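Long-range contact in acetone carboxylase alpha subunit (Xanthobacter autotrophicus Py2, PDB 5M45), which forms the alpha subunit of a metal-containing carboxylase and carries a domain of the hydantoinase B/oxoprolinase family: residues P383-V395 and S756-V768. Residues are numbered along the deposited sequence; the frame is centred on the assembly and turned at random.
With MG (magnesium ion), chain Q.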
loop_
_atom_site.group_PDB
_atom_site.type_symbol
_atom_site.label_atom_id
_atom_site.label_comp_id
_atom_site.label_asym_id
_atom_site.label_seq_id
_atom_site.Cartn_x
_atom_site.Cartn_y
_atom_site.Cartn_z
ATOM N N PRO A 383 1.074 -27.760 10.696
ATOM C CA PRO A 383 -0.167 -27.461 11.402
ATOM C C PRO A 383 -0.620 -26.003 11.239
ATOM O O PRO A 383 0.214 -25.110 11.256
ATOM C CB PRO A 383 0.168 -27.803 12.851
ATOM C CG PRO A 383 1.174 -28.876 12.727
ATOM C CD PRO A 383 2.046 -28.424 11.566
ATOM N N LYS A 384 -1.921 -25.800 11.034
ATOM C CA LYS A 384 -2.493 -24.463 10.799
ATOM C C LYS A 384 -2.326 -23.578 12.023
ATOM O O LYS A 384 -2.655 -23.966 13.134
ATOM C CB LYS A 384 -4.002 -24.600 10.422
ATOM C CG LYS A 384 -4.709 -23.343 9.891
ATOM C CD LYS A 384 -4.061 -22.773 8.628
ATOM C CE LYS A 384 -4.893 -21.625 8.023
ATOM N NZ LYS A 384 -4.204 -21.002 6.856
ATOM N N GLY A 385 -1.862 -22.354 11.815
ATOM C CA GLY A 385 -1.573 -21.419 12.909
ATOM C C GLY A 385 -0.119 -21.249 13.317
ATOM O O GLY A 385 0.201 -20.284 14.040
ATOM N N THR A 386 0.747 -22.177 12.900
ATOM C CA THR A 386 2.189 -22.050 13.075
ATOM C C THR A 386 2.737 -20.925 12.190
ATOM O O THR A 386 2.061 -20.435 11.268
ATOM C CB THR A 386 2.931 -23.377 12.765
ATOM O OG1 THR A 386 2.648 -23.760 11.411
ATOM C CG2 THR A 386 2.494 -24.529 13.725
ATOM N N TRP A 387 3.977 -20.519 12.443
ATOM C CA TRP A 387 4.601 -19.445 11.641
ATOM C C TRP A 387 4.762 -19.804 10.156
ATOM O O TRP A 387 4.736 -18.895 9.309
ATOM C CB TRP A 387 5.948 -18.981 12.248
ATOM C CG TRP A 387 7.066 -20.036 12.190
ATOM C CD1 TRP A 387 7.458 -20.898 13.197
ATOM C CD2 TRP A 387 7.904 -20.302 11.077
ATOM N NE1 TRP A 387 8.510 -21.680 12.748
ATOM C CE2 TRP A 387 8.798 -21.329 11.454
ATOM C CE3 TRP A 387 8.012 -19.750 9.786
ATOM C CZ2 TRP A 387 9.789 -21.814 10.577
ATOM C CZ3 TRP A 387 8.969 -20.250 8.924
ATOM C CH2 TRP A 387 9.854 -21.261 9.317
ATOM N N MET A 388 4.958 -21.099 9.849
ATOM C CA MET A 388 5.050 -21.600 8.470
ATOM C C MET A 388 3.690 -21.844 7.755
ATOM O O MET A 388 3.672 -22.084 6.561
ATOM C CB MET A 388 5.956 -22.850 8.350
ATOM C CG MET A 388 5.442 -24.127 9.015
ATOM S SD MET A 388 5.898 -24.338 10.744
ATOM C CE MET A 388 7.643 -24.753 10.573
ATOM N N ASN A 389 2.570 -21.774 8.479
ATOM C CA ASN A 389 1.211 -21.899 7.871
ATOM C C ASN A 389 0.231 -21.047 8.702
ATOM O O ASN A 389 -0.646 -21.575 9.380
ATOM C CB ASN A 389 0.809 -23.372 7.782
ATOM C CG ASN A 389 -0.485 -23.618 7.025
ATOM O OD1 ASN A 389 -1.015 -22.744 6.262
ATOM N ND2 ASN A 389 -1.047 -24.802 7.240
ATOM N N PRO A 390 0.404 -19.712 8.658
ATOM C CA PRO A 390 -0.377 -18.858 9.560
ATOM C C PRO A 390 -1.844 -18.815 9.238
ATOM O O PRO A 390 -2.238 -19.037 8.094
ATOM C CB PRO A 390 0.245 -17.461 9.392
ATOM C CG PRO A 390 1.543 -17.672 8.689
ATOM C CD PRO A 390 1.402 -18.919 7.877
ATOM N N ASP A 391 -2.634 -18.462 10.237
ATOM C CA ASP A 391 -4.103 -18.392 10.140
ATOM C C ASP A 391 -4.646 -16.980 10.386
ATOM O O ASP A 391 -5.797 -16.815 10.855
ATOM C CB ASP A 391 -4.716 -19.416 11.130
ATOM C CG ASP A 391 -4.346 -19.110 12.613
ATOM O OD1 ASP A 391 -3.477 -18.287 12.913
ATOM O OD2 ASP A 391 -4.982 -19.687 13.521
ATOM N N ASP A 392 -3.835 -15.952 10.086
ATOM C CA ASP A 392 -4.262 -14.557 10.269
ATOM C C ASP A 392 -3.805 -13.679 9.114
ATOM O O ASP A 392 -2.623 -13.623 8.802
ATOM C CB ASP A 392 -3.777 -13.965 11.603
ATOM C CG ASP A 392 -4.472 -12.656 11.942
ATOM O OD1 ASP A 392 -4.121 -11.586 11.380
ATOM O OD2 ASP A 392 -5.442 -12.682 12.742
ATOM N N ARG A 393 -4.755 -12.959 8.528
ATOM C CA ARG A 393 -4.529 -12.170 7.326
ATOM C C ARG A 393 -3.754 -10.883 7.564
ATOM O O ARG A 393 -3.509 -10.180 6.607
ATOM C CB ARG A 393 -5.864 -11.857 6.616
ATOM C CG ARG A 393 -6.815 -10.929 7.350
ATOM C CD ARG A 393 -8.124 -10.804 6.566
ATOM N NE ARG A 393 -9.096 -9.911 7.190
ATOM C CZ ARG A 393 -9.124 -8.582 7.071
ATOM N NH1 ARG A 393 -10.065 -7.894 7.688
ATOM N NH2 ARG A 393 -8.225 -7.914 6.368
ATOM N N ARG A 394 -3.370 -10.582 8.817
ATOM C CA ARG A 394 -2.586 -9.369 9.134
ATOM C C ARG A 394 -1.075 -9.546 9.177
ATOM O O ARG A 394 -0.385 -8.553 9.375
ATOM C CB ARG A 394 -3.029 -8.754 10.478
ATOM C CG ARG A 394 -4.469 -8.246 10.460
ATOM C CD ARG A 394 -4.983 -7.914 11.854
ATOM N NE ARG A 394 -5.023 -9.109 12.654
ATOM C CZ ARG A 394 -5.230 -9.151 13.962
ATOM N NH1 ARG A 394 -5.423 -8.037 14.671
ATOM N NH2 ARG A 394 -5.214 -10.318 14.575
ATOM N N VAL A 395 -0.562 -10.771 9.020
ATOM C CA VAL A 395 0.858 -11.020 9.257
ATOM C C VAL A 395 1.737 -10.273 8.218
ATOM O O VAL A 395 1.313 -10.086 7.043
ATOM C CB VAL A 395 1.230 -12.521 9.324
ATOM C CG1 VAL A 395 0.500 -13.189 10.495
ATOM C CG2 VAL A 395 0.948 -13.249 8.020
ATOM N N SER A 756 -2.814 -14.875 20.133
ATOM C CA SER A 756 -2.676 -16.264 20.597
ATOM C C SER A 756 -3.966 -17.084 20.515
ATOM O O SER A 756 -3.912 -18.323 20.398
ATOM C CB SER A 756 -2.136 -16.325 22.027
ATOM O OG SER A 756 -3.072 -15.840 22.934
ATOM N N ARG A 757 -5.117 -16.416 20.592
ATOM C CA ARG A 757 -6.427 -17.074 20.600
ATOM C C ARG A 757 -7.326 -16.565 19.469
ATOM O O ARG A 757 -8.025 -17.359 18.832
ATOM C CB ARG A 757 -7.099 -16.895 21.953
ATOM C CG ARG A 757 -6.373 -17.641 23.079
ATOM C CD ARG A 757 -6.909 -17.448 24.479
ATOM N NE ARG A 757 -7.663 -18.630 24.978
ATOM C CZ ARG A 757 -7.160 -19.833 25.321
ATOM N NH1 ARG A 757 -5.841 -20.109 25.244
ATOM N NH2 ARG A 757 -8.006 -20.788 25.730
ATOM N N TYR A 758 -7.322 -15.266 19.195
ATOM C CA TYR A 758 -8.149 -14.683 18.147
ATOM C C TYR A 758 -7.352 -14.471 16.865
ATOM O O TYR A 758 -6.323 -13.786 16.875
ATOM C CB TYR A 758 -8.777 -13.383 18.640
ATOM C CG TYR A 758 -9.786 -13.635 19.727
ATOM C CD1 TYR A 758 -9.401 -13.728 21.080
ATOM C CD2 TYR A 758 -11.132 -13.879 19.407
ATOM C CE1 TYR A 758 -10.338 -14.027 22.071
ATOM C CE2 TYR A 758 -12.048 -14.170 20.384
ATOM C CZ TYR A 758 -11.647 -14.232 21.712
ATOM O OH TYR A 758 -12.626 -14.464 22.641
ATOM N N SER A 759 -7.839 -15.068 15.769
ATOM C CA SER A 759 -7.206 -14.934 14.452
ATOM C C SER A 759 -8.275 -15.032 13.332
ATOM O O SER A 759 -9.311 -15.655 13.524
ATOM C CB SER A 759 -6.120 -16.001 14.288
ATOM O OG SER A 759 -6.705 -17.278 14.457
ATOM N N MET A 760 -8.032 -14.387 12.203
ATOM C CA MET A 760 -8.956 -14.396 11.066
ATOM C C MET A 760 -8.170 -14.671 9.784
ATOM O O MET A 760 -7.370 -13.841 9.341
ATOM C CB MET A 760 -9.691 -13.053 10.995
ATOM C CG MET A 760 -10.794 -12.951 9.958
ATOM S SD MET A 760 -11.385 -11.219 9.666
ATOM C CE MET A 760 -12.901 -11.585 8.776
ATOM N N ASP A 761 -8.402 -15.844 9.204
ATOM C CA ASP A 761 -7.721 -16.281 7.982
ATOM C C ASP A 761 -8.214 -15.551 6.719
ATOM O O ASP A 761 -9.364 -15.129 6.649
ATOM C CB ASP A 761 -7.866 -17.807 7.810
ATOM C CG ASP A 761 -6.958 -18.357 6.713
ATOM O OD1 ASP A 761 -5.732 -18.408 6.936
ATOM O OD2 ASP A 761 -7.463 -18.704 5.601
ATOM N N ILE A 762 -7.340 -15.406 5.723
ATOM C CA ILE A 762 -7.712 -14.799 4.437
ATOM C C ILE A 762 -8.906 -15.499 3.752
ATOM O O ILE A 762 -9.702 -14.847 3.089
ATOM C CB ILE A 762 -6.507 -14.667 3.482
ATOM C CG1 ILE A 762 -6.844 -13.783 2.262
ATOM C CG2 ILE A 762 -5.994 -16.031 2.997
ATOM C CD1 ILE A 762 -7.304 -12.374 2.602
ATOM N N SER A 763 -9.054 -16.816 3.939
ATOM C CA SER A 763 -10.204 -17.534 3.352
ATOM C C SER A 763 -11.572 -17.158 3.947
ATOM O O SER A 763 -12.578 -17.530 3.369
ATOM C CB SER A 763 -10.019 -19.051 3.447
ATOM O OG SER A 763 -9.923 -19.430 4.844
ATOM N N GLU A 764 -11.611 -16.439 5.070
ATOM C CA GLU A 764 -12.848 -15.914 5.636
ATOM C C GLU A 764 -13.387 -14.680 4.889
ATOM O O GLU A 764 -14.510 -14.293 5.122
ATOM C CB GLU A 764 -12.690 -15.615 7.156
ATOM C CG GLU A 764 -12.345 -16.898 7.937
ATOM C CD GLU A 764 -11.986 -16.671 9.389
ATOM O OE1 GLU A 764 -12.794 -15.971 10.035
ATOM O OE2 GLU A 764 -10.906 -17.164 9.886
ATOM N N LEU A 765 -12.602 -14.034 4.016
ATOM C CA LEU A 765 -13.128 -12.892 3.271
ATOM C C LEU A 765 -13.978 -13.353 2.073
ATOM O O LEU A 765 -13.800 -14.490 1.590
ATOM C CB LEU A 765 -11.996 -11.967 2.819
ATOM C CG LEU A 765 -11.183 -11.227 3.893
ATOM C CD1 LEU A 765 -10.258 -10.201 3.259
ATOM C CD2 LEU A 765 -12.018 -10.525 4.948
ATOM N N PRO A 766 -14.897 -12.500 1.582
ATOM C CA PRO A 766 -15.841 -13.018 0.563
ATOM C C PRO A 766 -15.188 -13.381 -0.771
ATOM O O PRO A 766 -14.269 -12.657 -1.231
ATOM C CB PRO A 766 -16.813 -11.836 0.350
ATOM C CG PRO A 766 -16.720 -11.037 1.643
ATOM C CD PRO A 766 -15.278 -11.154 2.051
ATOM N N ASP A 767 -15.662 -14.465 -1.391
ATOM C CA ASP A 767 -15.199 -14.937 -2.725
ATOM C C ASP A 767 -13.723 -15.427 -2.761
ATOM O O ASP A 767 -13.190 -15.617 -3.847
ATOM C CB ASP A 767 -15.417 -13.850 -3.811
ATOM C CG ASP A 767 -15.301 -14.392 -5.275
ATOM O OD1 ASP A 767 -15.889 -15.495 -5.537
ATOM O OD2 ASP A 767 -14.651 -13.709 -6.143
ATOM N N VAL A 768 -13.084 -15.647 -1.616
ATOM C CA VAL A 768 -11.702 -16.127 -1.556
ATOM C C VAL A 768 -11.651 -17.667 -1.404
ATOM O O VAL A 768 -12.161 -18.237 -0.414
ATOM C CB VAL A 768 -10.913 -15.450 -0.404
ATOM C CG1 VAL A 768 -9.509 -16.023 -0.288
ATOM C CG2 VAL A 768 -10.849 -13.924 -0.635
HETATM MG MG MG Q . -13.164 -19.068 1.529
HETATM O O HOH W 1 -6.173 -20.252 4.064
HETATM O O HOH W 2 -8.070 -18.258 11.834
HETATM O O HOH W 3 -5.702 -10.643 17.691
HETATM O O HOH W 4 -14.605 -17.220 1.399
#
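The guanidinium of Arg-393 has Leu-765 CD2 over one face, 3.7 Å from NE, and Met-760 SD at its edge, in plane. NE gives the sulfur a weak but straight hydrogen bond (168°). With CG between its backbone N and carbonyl carbon (chi1 67°) and an extended chain beyond, Arg-393 runs alongside Met-760 and crosses Leu-765 at about a right angle; its CD lies against Leu-765, whose branched apolar end suits both stem and guanidinium face, while NH1 and NH2 bond to the carbonyls of Arg-225 and Val-224 of the second subunit. The carboxylate of Asp-392 is approached from opposite faces at OD2: Met-760 N donates to it across the contact at 3.1 Å, and Arg-394 NH2 comes from the other face. Arg-394 grips the group side-on, its NE reaching OD1. Aspartate is short enough for OD1 to close an Asx turn with Arg-394 N while OD2 meets Met-760. Between the backbones, Arg-393 N donates to Met-760 O at 2.9 Å. Lys-384 bends at chi2 (59°) to bring NZ above the carboxylate plane of Asp-761, forming a salt bridge to OD1 (3.0 Å), and also donates to Pro-390 O. Asp-761 OD2 accepts from N (an Asx turn) and OG of Ser-763, whose carbonyl O binds magnesium at 2.5 Å; Val-768 O is a second ligand. Charged and backbone groups thus chiefly join the loop between strand 378-381 and helix 401-422 to that after helix 726-735: the lysine likely offsets the charge of Asp-761, while Arg-393 ties the junction to the neighbouring subunit.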